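Local coordinates for protein ribonucleoside-diphosphate reductase subunit beta (Bacillus halodurans C-125, PDB 2RCC) that probably serves as the iron-binding beta subunit of a class I ribonucleotide reductase, which makes deoxyribonucleotides from ribonucleotides for DNA synthesis, at residues Glu186-Tyr191 with Ser286-Lys291; Ser192-Phe197 with Tyr215-Glu220; Thr252-Ala257 with Lys291-Leu296; Lys256-Glu261 with Lys300-Ile305. One frame throughout, in Å; residues are numbered along the deposited sequence.

Contact 1. Residues Glu186-Tyr191 with Ser286-Lys291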
loop_
_atom_site.group_PDB
_atom_site.type_symbol
_atom_site.label_atom_id
_atom_site.label_comp_id
_atom_site.label_asym_id
_atom_site.label_seq_id
_atom_site.Cartn_x
_atom_site.Cartn_y
_atom_site.Cartn_z
ATOM N N GLU A 186 16.352 4.969 2.705
ATOM C CA GLU A 186 15.445 5.392 3.820
ATOM C C GLU A 186 16.168 5.744 5.102
ATOM O O GLU A 186 15.623 6.425 5.954
ATOM C CB GLU A 186 14.566 4.218 4.195
ATOM C CG GLU A 186 13.744 3.663 3.064
ATOM C CD GLU A 186 12.269 4.030 3.057
ATOM O OE1 GLU A 186 11.830 4.956 3.765
ATOM O OE2 GLU A 186 11.531 3.317 2.323
ATOM N N GLY A 187 17.382 5.221 5.276
ATOM C CA GLY A 187 18.109 5.387 6.526
ATOM C C GLY A 187 19.336 6.256 6.520
ATOM O O GLY A 187 19.941 6.434 7.566
ATOM N N LEU A 188 19.684 6.836 5.383
ATOM C CA LEU A 188 20.914 7.649 5.287
ATOM C C LEU A 188 20.812 8.779 4.261
ATOM O O LEU A 188 21.131 9.916 4.614
ATOM C CB LEU A 188 22.110 6.738 5.005
ATOM C CG LEU A 188 23.535 7.334 4.879
ATOM C CD1 LEU A 188 23.954 8.116 6.081
ATOM C CD2 LEU A 188 24.531 6.190 4.669
ATOM N N ASN A 189 20.372 8.486 3.027
ATOM C CA ASN A 189 20.186 9.505 1.978
ATOM C C ASN A 189 19.305 10.628 2.431
ATOM O O ASN A 189 18.294 10.388 3.042
ATOM C CB ASN A 189 19.591 8.921 0.688
ATOM C CG ASN A 189 20.589 8.096 -0.064
ATOM O OD1 ASN A 189 21.636 7.752 0.484
ATOM N ND2 ASN A 189 20.293 7.778 -1.305
ATOM N N PHE A 190 19.744 11.850 2.158
ATOM C CA PHE A 190 19.072 13.082 2.566
ATOM C C PHE A 190 18.967 13.336 4.067
ATOM O O PHE A 190 18.392 14.328 4.433
ATOM C CB PHE A 190 17.705 13.260 1.870
ATOM C CG PHE A 190 17.801 13.218 0.391
ATOM C CD1 PHE A 190 18.571 14.155 -0.287
ATOM C CD2 PHE A 190 17.152 12.226 -0.337
ATOM C CE1 PHE A 190 18.711 14.095 -1.660
ATOM C CE2 PHE A 190 17.273 12.172 -1.700
ATOM C CZ PHE A 190 18.052 13.095 -2.372
ATOM N N TYR A 191 19.622 12.548 4.915
ATOM C CA TYR A 191 19.623 12.847 6.345
ATOM C C TYR A 191 20.301 14.183 6.632
ATOM O O TYR A 191 19.906 14.801 7.596
ATOM C CB TYR A 191 20.164 11.683 7.196
ATOM C CG TYR A 191 19.074 10.631 7.464
ATOM C CD1 TYR A 191 18.266 10.134 6.433
ATOM C CD2 TYR A 191 18.857 10.129 8.749
ATOM C CE1 TYR A 191 17.256 9.168 6.685
ATOM C CE2 TYR A 191 17.845 9.174 9.003
ATOM C CZ TYR A 191 17.058 8.694 7.971
ATOM O OH TYR A 191 16.065 7.737 8.227
ATOM N N SER A 286 28.677 9.822 9.168
ATOM C CA SER A 286 29.448 8.590 9.500
ATOM C C SER A 286 28.779 7.787 10.610
ATOM O O SER A 286 28.682 6.541 10.545
ATOM C CB SER A 286 30.886 8.901 9.923
ATOM O OG SER A 286 31.614 9.454 8.849
ATOM N N PHE A 287 28.351 8.511 11.637
ATOM C CA PHE A 287 27.595 7.948 12.758
ATOM C C PHE A 287 26.319 7.220 12.271
ATOM O O PHE A 287 26.000 6.121 12.752
ATOM C CB PHE A 287 27.243 9.090 13.720
ATOM C CG PHE A 287 26.443 8.672 14.910
ATOM C CD1 PHE A 287 27.075 8.136 16.022
ATOM C CD2 PHE A 287 25.064 8.847 14.941
ATOM C CE1 PHE A 287 26.351 7.773 17.139
ATOM C CE2 PHE A 287 24.333 8.476 16.066
ATOM C CZ PHE A 287 24.990 7.944 17.166
ATOM N N ILE A 288 25.580 7.816 11.333
ATOM C CA ILE A 288 24.379 7.160 10.767
ATOM C C ILE A 288 24.772 5.905 10.009
ATOM O O ILE A 288 24.103 4.877 10.166
ATOM C CB ILE A 288 23.538 8.073 9.823
ATOM C CG1 ILE A 288 23.026 9.330 10.549
ATOM C CG2 ILE A 288 22.338 7.318 9.265
ATOM C CD1 ILE A 288 22.378 9.048 11.871
ATOM N N ALA A 289 25.848 5.967 9.219
ATOM C CA ALA A 289 26.335 4.783 8.501
ATOM C C ALA A 289 26.628 3.644 9.515
ATOM O O ALA A 289 26.244 2.504 9.275
ATOM C CB ALA A 289 27.587 5.100 7.652
ATOM N N ASN A 290 27.262 3.987 10.648
ATOM C CA ASN A 290 27.575 3.026 11.716
ATOM C C ASN A 290 26.323 2.447 12.331
ATOM O O ASN A 290 26.289 1.250 12.599
ATOM C CB ASN A 290 28.425 3.615 12.874
ATOM C CG ASN A 290 29.849 3.917 12.505
ATOM O OD1 ASN A 290 30.406 3.400 11.526
ATOM N ND2 ASN A 290 30.477 4.746 13.335
ATOM N N LYS A 291 25.316 3.289 12.583
ATOM C CA LYS A 291 24.053 2.823 13.159
ATOM C C LYS A 291 23.370 1.774 12.263
ATOM O O LYS A 291 22.898 0.748 12.759
ATOM C CB LYS A 291 23.120 4.015 13.416
ATOM C CG LYS A 291 21.765 3.668 14.024
ATOM C CD LYS A 291 20.872 4.899 14.131
#
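Ile-288 drives its branch methyl CG2 against the end of helix 172-187, at Gly-187 and Leu-188, coming within 3.1 Å of the carbonyl O of Gly-187 and 3.7 Å from CD1 of Leu-188. That methyl lies anti to the backbone N of Ile-288, because CG1 takes the place beside the N (chi1 -60°). Leu-188 answers with an extended first torsion, CG anti to its own N (chi1 -179°), which carries both methyls out to helix 278-295. CD1 lies against Ile-288, the two side chains sliding past each other in opposite directions, while CD2 reaches CB of Ala-289 at 4.4 Å. In the helical bundle of the ferritin-like fold, this is where helix 172-187 stops: Leu-188 is the first residue to leave helical geometry, a type II turn runs from Leu-188 to Tyr-191, and Phe-190 holds the N-cap position of the next helix. Tyr-191 folds back over the break, its ring carrying the carbonyl O of Gly-187 over the centre of one face. Its OH donates to the carbonyl O of Glu-186 at 2.7 Å, in the carbonyl plane and on a lone pair. By similarity, the side chain of Glu-186 is an iron ligand, and it is hydrogen-bonded to His-223.

Contact 2. Residues Ser192-Phe197 with Tyr215-Glu220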
loop_
_atom_site.group_PDB
_atom_site.type_symbol
_atom_site.label_atom_id
_atom_site.label_comp_id
_atom_site.label_asym_id
_atom_site.label_seq_id
_atom_site.Cartn_x
_atom_site.Cartn_y
_atom_site.Cartn_z
ATOM N N SER A 192 21.288 14.632 5.816
ATOM C CA SER A 192 21.870 15.989 5.934
ATOM C C SER A 192 20.825 17.046 5.699
ATOM O O SER A 192 20.796 18.086 6.364
ATOM C CB SER A 192 22.942 16.262 4.878
ATOM O OG SER A 192 23.998 15.355 4.973
ATOM N N GLY A 193 19.981 16.790 4.694
ATOM C CA GLY A 193 18.928 17.693 4.312
ATOM C C GLY A 193 17.854 17.771 5.362
ATOM O O GLY A 193 17.401 18.842 5.668
ATOM N N PHE A 194 17.468 16.632 5.941
ATOM C CA PHE A 194 16.509 16.669 7.054
ATOM C C PHE A 194 17.064 17.463 8.219
ATOM O O PHE A 194 16.362 18.279 8.800
ATOM C CB PHE A 194 16.102 15.283 7.513
ATOM C CG PHE A 194 15.482 14.405 6.411
ATOM C CD1 PHE A 194 14.660 14.943 5.404
ATOM C CD2 PHE A 194 15.707 13.045 6.413
ATOM C CE1 PHE A 194 14.095 14.145 4.425
ATOM C CE2 PHE A 194 15.136 12.219 5.408
ATOM C CZ PHE A 194 14.332 12.773 4.423
ATOM N N ALA A 195 18.336 17.263 8.530
ATOM C CA ALA A 195 19.009 18.044 9.580
ATOM C C ALA A 195 18.930 19.548 9.344
ATOM O O ALA A 195 18.807 20.313 10.312
ATOM C CB ALA A 195 20.478 17.597 9.732
ATOM N N PHE A 196 19.026 19.971 8.079
ATOM C CA PHE A 196 18.877 21.389 7.693
ATOM C C PHE A 196 17.524 21.932 8.197
ATOM O O PHE A 196 17.457 22.997 8.784
ATOM C CB PHE A 196 19.068 21.594 6.174
ATOM C CG PHE A 196 18.630 22.956 5.681
ATOM C CD1 PHE A 196 19.512 24.014 5.662
ATOM C CD2 PHE A 196 17.346 23.174 5.225
ATOM C CE1 PHE A 196 19.116 25.252 5.206
ATOM C CE2 PHE A 196 16.929 24.438 4.807
ATOM C CZ PHE A 196 17.811 25.458 4.789
ATOM N N PHE A 197 16.452 21.175 7.969
ATOM C CA PHE A 197 15.146 21.579 8.404
ATOM C C PHE A 197 15.061 21.636 9.933
ATOM O O PHE A 197 14.513 22.597 10.491
ATOM C CB PHE A 197 14.062 20.690 7.784
ATOM C CG PHE A 197 14.004 20.790 6.292
ATOM C CD1 PHE A 197 13.660 21.979 5.685
ATOM C CD2 PHE A 197 14.329 19.722 5.498
ATOM C CE1 PHE A 197 13.619 22.082 4.313
ATOM C CE2 PHE A 197 14.283 19.830 4.124
ATOM C CZ PHE A 197 13.936 21.009 3.548
ATOM N N TYR A 215 7.702 13.710 10.834
ATOM C CA TYR A 215 6.741 12.620 10.572
ATOM C C TYR A 215 7.259 11.689 9.480
ATOM O O TYR A 215 7.167 10.461 9.640
ATOM C CB TYR A 215 5.380 13.131 10.211
ATOM C CG TYR A 215 4.647 13.914 11.305
ATOM C CD1 TYR A 215 5.032 13.870 12.648
ATOM C CD2 TYR A 215 3.512 14.632 10.984
ATOM C CE1 TYR A 215 4.308 14.580 13.620
ATOM C CE2 TYR A 215 2.796 15.309 11.937
ATOM C CZ TYR A 215 3.198 15.277 13.248
ATOM O OH TYR A 215 2.470 15.959 14.204
ATOM N N ILE A 216 7.789 12.267 8.404
ATOM C CA ILE A 216 8.405 11.474 7.330
ATOM C C ILE A 216 9.566 10.614 7.864
ATOM O O ILE A 216 9.627 9.399 7.616
ATOM C CB ILE A 216 8.920 12.345 6.163
ATOM C CG1 ILE A 216 7.757 13.013 5.413
ATOM C CG2 ILE A 216 9.823 11.499 5.182
ATOM C CD1 ILE A 216 8.119 14.180 4.454
ATOM N N ASN A 217 10.449 11.251 8.628
ATOM C CA ASN A 217 11.641 10.612 9.187
ATOM C C ASN A 217 11.237 9.475 10.176
ATOM O O ASN A 217 11.894 8.437 10.205
ATOM C CB ASN A 217 12.529 11.708 9.825
ATOM C CG ASN A 217 14.025 11.371 9.887
ATOM O OD1 ASN A 217 14.528 10.408 9.309
ATOM N ND2 ASN A 217 14.757 12.251 10.565
ATOM N N ARG A 218 10.157 9.666 10.952
ATOM C CA ARG A 218 9.607 8.649 11.862
ATOM C C ARG A 218 9.118 7.414 11.056
ATOM O O ARG A 218 9.389 6.263 11.411
ATOM C CB ARG A 218 8.447 9.208 12.699
ATOM C CG ARG A 218 7.570 8.138 13.410
ATOM C CD ARG A 218 6.518 8.655 14.417
ATOM N NE ARG A 218 5.240 9.357 14.079
ATOM C CZ ARG A 218 4.604 9.575 12.904
ATOM N NH1 ARG A 218 5.016 9.169 11.673
ATOM N NH2 ARG A 218 3.463 10.272 12.986
ATOM N N ASP A 219 8.372 7.668 9.990
ATOM C CA ASP A 219 7.948 6.584 9.091
ATOM C C ASP A 219 9.173 5.853 8.536
ATOM O O ASP A 219 9.196 4.630 8.454
ATOM C CB ASP A 219 7.187 7.124 7.891
ATOM C CG ASP A 219 5.820 7.676 8.227
ATOM O OD1 ASP A 219 5.243 7.367 9.264
ATOM O OD2 ASP A 219 5.282 8.382 7.363
ATOM N N GLU A 220 10.182 6.608 8.124
ATOM C CA GLU A 220 11.387 5.969 7.593
ATOM C C GLU A 220 12.042 5.044 8.596
ATOM O O GLU A 220 12.503 4.016 8.212
ATOM C CB GLU A 220 12.394 6.973 7.115
ATOM C CG GLU A 220 11.975 7.738 5.879
ATOM C CD GLU A 220 13.126 8.603 5.382
ATOM O OE1 GLU A 220 13.713 9.340 6.211
ATOM O OE2 GLU A 220 13.414 8.543 4.165
#
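Phe-194 and Glu-220 meet through a ring C-H carbon and a carboxylate oxygen: CE2 of Phe-194 lies 3.3 Å from OE1 of Glu-220, with CZ of Phe-194 next nearest to that oxygen at 3.9 Å. The side chains come from opposite directions, the oxygen stands obliquely to the ring, and the ring and carboxylate planes are 72° apart. Phe-194 keeps CG beside its backbone N (chi1 -58°), a torsion that swings the ring out from helix 191-202 to helix 207-237; Glu-220 reaches back with a chain extended beyond CG. Asn-217 adds looser van der Waals packing, its side chain crossing that of Phe-194 at a slant, the amide and ring planes 48° apart.

Among the polar groups, Arg-218 NH1 forms a salt bridge to Asp-219 OD1 at 3.0 Å within helix 207-237, with the carboxylate at the edge of the guanidinium. OD2 of Asp-219 reaches outward instead, hydrogen-bonded to His-122 and Trp-53.

Phe-194 also touches Tyr-126, the active-site tyrosine by similarity, and Ile-216 packs on both Tyr-126 and His-122. No hydrogen bond crosses between the segments, so Phe-194 gives Glu-220, a probable iron ligand, a buried apolar neighbour that probably limits where the carboxylate can go without bonding to it.

Contact 3. Residues Thr252-Ala257 with Lys291-Leu296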
loop_
_atom_site.group_PDB
_atom_site.type_symbol
_atom_site.label_atom_id
_atom_site.label_comp_id
_atom_site.label_asym_id
_atom_site.label_seq_id
_atom_site.Cartn_x
_atom_site.Cartn_y
_atom_site.Cartn_z
ATOM N N THR A 252 31.379 -1.603 2.431
ATOM C CA THR A 252 31.694 -0.838 1.234
ATOM C C THR A 252 30.538 0.026 0.718
ATOM O O THR A 252 30.726 1.220 0.399
ATOM C CB THR A 252 32.143 -1.811 0.127
ATOM O OG1 THR A 252 33.379 -2.394 0.524
ATOM C CG2 THR A 252 32.359 -1.081 -1.195
ATOM N N THR A 253 29.346 -0.566 0.663
ATOM C CA THR A 253 28.155 0.126 0.177
ATOM C C THR A 253 27.754 1.272 1.116
ATOM O O THR A 253 27.457 2.367 0.637
ATOM C CB THR A 253 27.011 -0.874 -0.085
ATOM O OG1 THR A 253 27.517 -1.897 -0.952
ATOM C CG2 THR A 253 25.811 -0.180 -0.737
ATOM N N LEU A 254 27.762 1.023 2.432
ATOM C CA LEU A 254 27.520 2.093 3.413
ATOM C C LEU A 254 28.553 3.216 3.342
ATOM O O LEU A 254 28.190 4.381 3.424
ATOM C CB LEU A 254 27.478 1.540 4.840
ATOM C CG LEU A 254 26.236 0.716 5.199
ATOM C CD1 LEU A 254 26.459 0.025 6.530
ATOM C CD2 LEU A 254 24.974 1.556 5.203
HETATM N N MSE A 255 29.829 2.877 3.157
HETATM C CA MSE A 255 30.874 3.910 3.034
HETATM C C MSE A 255 30.727 4.744 1.773
HETATM O O MSE A 255 30.906 5.958 1.819
HETATM C CB MSE A 255 32.277 3.300 3.063
HETATM C CG MSE A 255 32.649 2.660 4.387
HETATM SE SE MSE A 255 34.341 1.693 4.375
HETATM C CE MSE A 255 34.613 1.191 2.530
ATOM N N LYS A 256 30.407 4.106 0.649
ATOM C CA LYS A 256 30.184 4.831 -0.619
ATOM C C LYS A 256 28.983 5.745 -0.503
ATOM O O LYS A 256 29.015 6.896 -0.971
ATOM C CB LYS A 256 29.988 3.843 -1.777
ATOM C CG LYS A 256 29.897 4.487 -3.154
ATOM N N ALA A 257 27.920 5.221 0.123
ATOM C CA ALA A 257 26.724 5.968 0.375
ATOM C C ALA A 257 26.967 7.176 1.331
ATOM O O ALA A 257 26.467 8.257 1.078
ATOM C CB ALA A 257 25.656 5.036 0.920
ATOM N N LYS A 291 25.316 3.289 12.583
ATOM C CA LYS A 291 24.053 2.823 13.159
ATOM C C LYS A 291 23.370 1.774 12.263
ATOM O O LYS A 291 22.898 0.748 12.759
ATOM C CB LYS A 291 23.120 4.015 13.416
ATOM C CG LYS A 291 21.765 3.668 14.024
ATOM C CD LYS A 291 20.872 4.899 14.131
ATOM N N ARG A 292 23.296 2.053 10.966
ATOM C CA ARG A 292 22.718 1.118 9.999
ATOM C C ARG A 292 23.483 -0.180 9.929
ATOM O O ARG A 292 22.871 -1.236 9.799
ATOM C CB ARG A 292 22.620 1.713 8.592
ATOM C CG ARG A 292 21.767 3.032 8.489
ATOM C CD ARG A 292 20.496 3.027 9.415
ATOM N NE ARG A 292 19.782 4.291 9.373
ATOM C CZ ARG A 292 18.774 4.651 10.168
ATOM N NH1 ARG A 292 18.352 3.921 11.176
ATOM N NH2 ARG A 292 18.228 5.822 9.989
ATOM N N ALA A 293 24.806 -0.102 9.968
ATOM C CA ALA A 293 25.627 -1.297 9.964
ATOM C C ALA A 293 25.279 -2.179 11.175
ATOM O O ALA A 293 25.095 -3.383 11.023
ATOM C CB ALA A 293 27.107 -0.908 9.951
ATOM N N VAL A 294 25.163 -1.563 12.353
ATOM C CA VAL A 294 24.790 -2.246 13.590
ATOM C C VAL A 294 23.402 -2.842 13.483
ATOM O O VAL A 294 23.217 -4.003 13.854
ATOM C CB VAL A 294 24.887 -1.318 14.811
ATOM C CG1 VAL A 294 24.362 -2.009 16.066
ATOM C CG2 VAL A 294 26.343 -0.899 15.028
ATOM N N GLN A 295 22.441 -2.086 12.955
ATOM C CA GLN A 295 21.065 -2.580 12.732
ATOM C C GLN A 295 20.996 -3.776 11.791
ATOM O O GLN A 295 20.085 -4.589 11.906
ATOM C CB GLN A 295 20.156 -1.462 12.225
ATOM C CG GLN A 295 19.848 -0.439 13.307
ATOM C CD GLN A 295 19.162 0.808 12.769
ATOM O OE1 GLN A 295 19.209 1.100 11.560
ATOM N NE2 GLN A 295 18.550 1.573 13.667
ATOM N N LEU A 296 21.937 -3.871 10.855
ATOM C CA LEU A 296 22.064 -5.037 9.969
ATOM C C LEU A 296 22.860 -6.232 10.590
ATOM O O LEU A 296 23.015 -7.276 9.949
ATOM C CB LEU A 296 22.723 -4.598 8.658
ATOM C CG LEU A 296 21.905 -3.673 7.752
ATOM C CD1 LEU A 296 22.768 -2.929 6.706
ATOM C CD2 LEU A 296 20.843 -4.458 7.071
#
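The guanidinium of Arg-292 is gripped from several directions: NH1 donates to OE1 of Gln-295, one turn further along the same helix, at 3.0 Å, while NE bonds to the carbonyl O of Gly-187 and NH2 to OE1 of Gln-221. The bond to Gln-295 is nearly straight at the hydrogen (164°), lies close to the guanidinium plane and falls on a lone pair in the amide plane. With three nitrogens engaged, the rotation of the group is fixed. A bend at chi2 (-38°) makes this possible, since Arg-292 starts out toward helix 244-268 and then turns its charged end away from it, to helix 207-237 and the end of helix 172-187.

What remains for Leu-254 is the aliphatic root of that arginine. CD2 of Leu-254 stops 4.1 Å from CB of Arg-292, the two side chains crossing at about a right angle. The other methyl does the closer work: CD1 of Leu-254 sits 3.6 Å from CB of Ala-293 and 3.8 Å from CA of Ala-293, resting on the small residue where the helix surface is low. The leucine gets there with CG beside its backbone N and the chain extended at chi2. Leu-254 also touches Ile-184 of helix 172-187.

One leucine thus spans the gap between consecutive helices 244-268 and 278-295, a plain apolar seam in the helical bundle of the ferritin-like ribonucleotide reductase small chain, with the arginine network lying on the side nearer the probable iron ligands Glu-186 and Glu-220.

Contact 4. Residues Lys256-Glu261 with Lys300-Ile305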
loop_
_atom_site.group_PDB
_atom_site.type_symbol
_atom_site.label_atom_id
_atom_site.label_comp_id
_atom_site.label_asym_id
_atom_site.label_seq_id
_atom_site.Cartn_x
_atom_site.Cartn_y
_atom_site.Cartn_z
ATOM N N LYS A 256 30.407 4.106 0.649
ATOM C CA LYS A 256 30.184 4.831 -0.619
ATOM C C LYS A 256 28.983 5.745 -0.503
ATOM O O LYS A 256 29.015 6.896 -0.971
ATOM C CB LYS A 256 29.988 3.843 -1.777
ATOM C CG LYS A 256 29.897 4.487 -3.154
ATOM N N ALA A 257 27.920 5.221 0.123
ATOM C CA ALA A 257 26.724 5.968 0.375
ATOM C C ALA A 257 26.967 7.176 1.331
ATOM O O ALA A 257 26.467 8.257 1.078
ATOM C CB ALA A 257 25.656 5.036 0.920
ATOM N N ALA A 258 27.709 6.965 2.409
ATOM C CA ALA A 258 28.120 8.035 3.339
ATOM C C ALA A 258 28.921 9.127 2.604
ATOM O O ALA A 258 28.685 10.304 2.807
ATOM C CB ALA A 258 28.948 7.463 4.471
ATOM N N ASP A 259 29.871 8.726 1.763
ATOM C CA ASP A 259 30.643 9.660 0.948
ATOM C C ASP A 259 29.763 10.470 -0.007
ATOM O O ASP A 259 29.958 11.675 -0.144
ATOM C CB ASP A 259 31.719 8.929 0.121
ATOM C CG ASP A 259 32.861 8.379 0.959
ATOM O OD1 ASP A 259 33.001 8.771 2.127
ATOM O OD2 ASP A 259 33.629 7.527 0.433
ATOM N N LEU A 260 28.795 9.815 -0.661
ATOM C CA LEU A 260 27.870 10.503 -1.568
ATOM C C LEU A 260 27.010 11.501 -0.814
ATOM O O LEU A 260 26.777 12.587 -1.308
ATOM C CB LEU A 260 26.971 9.522 -2.345
ATOM C CG LEU A 260 27.663 8.788 -3.502
ATOM C CD1 LEU A 260 26.841 7.586 -3.991
ATOM C CD2 LEU A 260 27.950 9.748 -4.645
ATOM N N GLU A 261 26.554 11.136 0.377
ATOM C CA GLU A 261 25.760 12.063 1.207
ATOM C C GLU A 261 26.586 13.290 1.570
ATOM O O GLU A 261 26.102 14.401 1.436
ATOM C CB GLU A 261 25.225 11.338 2.447
ATOM C CG GLU A 261 24.328 12.174 3.371
ATOM C CD GLU A 261 23.043 12.675 2.740
ATOM O OE1 GLU A 261 22.603 12.188 1.688
ATOM O OE2 GLU A 261 22.440 13.583 3.317
ATOM N N LYS A 300 30.827 -1.890 12.199
ATOM C CA LYS A 300 30.802 -0.454 11.913
ATOM C C LYS A 300 31.868 -0.063 10.894
ATOM O O LYS A 300 33.027 -0.357 11.129
ATOM C CB LYS A 300 31.068 0.345 13.193
ATOM C CG LYS A 300 29.988 0.243 14.221
ATOM C CD LYS A 300 30.296 1.116 15.403
ATOM C CE LYS A 300 29.154 1.106 16.414
ATOM N NZ LYS A 300 29.469 1.860 17.654
ATOM N N PRO A 301 31.498 0.586 9.762
ATOM C CA PRO A 301 32.575 1.032 8.851
ATOM C C PRO A 301 33.531 2.086 9.444
ATOM O O PRO A 301 34.692 2.147 9.031
ATOM C CB PRO A 301 31.815 1.613 7.649
ATOM C CG PRO A 301 30.388 1.771 8.076
ATOM C CD PRO A 301 30.151 0.890 9.240
ATOM N N TYR A 302 33.064 2.878 10.417
ATOM C CA TYR A 302 33.838 3.952 11.040
ATOM C C TYR A 302 33.895 3.731 12.550
ATOM O O TYR A 302 33.389 4.553 13.319
ATOM C CB TYR A 302 33.220 5.328 10.714
ATOM C CG TYR A 302 32.980 5.544 9.240
ATOM C CD1 TYR A 302 34.046 5.728 8.370
ATOM C CD2 TYR A 302 31.682 5.547 8.710
ATOM C CE1 TYR A 302 33.834 5.908 7.007
ATOM C CE2 TYR A 302 31.457 5.732 7.338
ATOM C CZ TYR A 302 32.543 5.919 6.501
ATOM O OH TYR A 302 32.355 6.104 5.161
ATOM N N PRO A 303 34.616 2.673 12.995
ATOM C CA PRO A 303 34.669 2.363 14.434
ATOM C C PRO A 303 35.151 3.509 15.300
ATOM O O PRO A 303 34.727 3.592 16.437
ATOM C CB PRO A 303 35.612 1.158 14.523
ATOM C CG PRO A 303 36.384 1.179 13.267
ATOM C CD PRO A 303 35.476 1.765 12.220
ATOM N N GLU A 304 36.001 4.391 14.770
ATOM C CA GLU A 304 36.437 5.572 15.510
ATOM C C GLU A 304 35.288 6.516 15.872
ATOM O O GLU A 304 35.363 7.181 16.890
ATOM C CB GLU A 304 37.555 6.341 14.777
ATOM C CG GLU A 304 37.174 7.221 13.544
ATOM C CD GLU A 304 36.869 6.444 12.264
ATOM O OE1 GLU A 304 36.682 5.217 12.306
ATOM O OE2 GLU A 304 36.828 7.086 11.195
ATOM N N ILE A 305 34.230 6.573 15.055
ATOM C CA ILE A 305 33.090 7.459 15.341
ATOM C C ILE A 305 32.115 6.724 16.268
ATOM O O ILE A 305 31.287 5.927 15.806
ATOM C CB ILE A 305 32.354 7.968 14.046
ATOM C CG1 ILE A 305 33.344 8.536 13.018
ATOM C CG2 ILE A 305 31.275 9.008 14.415
ATOM C CD1 ILE A 305 34.222 9.647 13.529
HETATM O O HOH W 1 34.307 6.391 3.581
#
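Tyr-302 points its phenol at helix 244-268, and the hydroxyl end does most of the touching: OH of Tyr-302 lies 3.7 Å from CB of Ala-258, with CE2 of Tyr-302 at 4.2 Å from the same methyl. The methyl meets the ring obliquely. Asp-259, with CG next to its backbone N (chi1 -70°), crosses the tyrosine at a slant, and the carboxylate and ring planes stand 49° apart. OD1 of Asp-259 and OH of Tyr-302 are 4.1 Å apart, and a water spans the gap. It donates to OD1 of Asp-259 at 3.1 Å and sits at the edge of the tyrosine ring, in its plane, 2.5 Å from OH of Tyr-302. The bridge ties a solvent-exposed carboxylate to the phenol, while Ala-258 beside it is buried. On one ring face, CB of Pro-301 lies toward the rim. The chain then makes a type I turn from Tyr-302 to Ile-305, closed by Ile-305 N to Tyr-302 O at 2.8 Å. Asn-290 of helix 278-295 bonds to the carbonyl O of Tyr-302, so this loop lies across helices 244-268 and 278-295, packing against Met-255 on the former and Ala-293 on the latter.

How the contacts relate
Along the chain, contact 2 is nested inside the long loop closed by contact 1, while contacts 3 and 4 start from the same part of helix 244-268, sharing Lys-256 and Ala-257, and interleave with contact 1. Helix 278-295 serves contacts 1 and 3, and Lys-291 belongs to both. The centres of contacts 3 and 4 are about 7 Å apart, and each is about 8 Å from that of contact 1; contact 2 lies about 11 Å from contact 1 and 18 to 19 Å from the others. Glu-261 joins contact 4 to contacts 1 and 2 through probable hydrogen bonds to backbone N of Phe-190 and of Ser-192. Together the four contacts tie the helices by the probable iron site to the loop after helix 278-295.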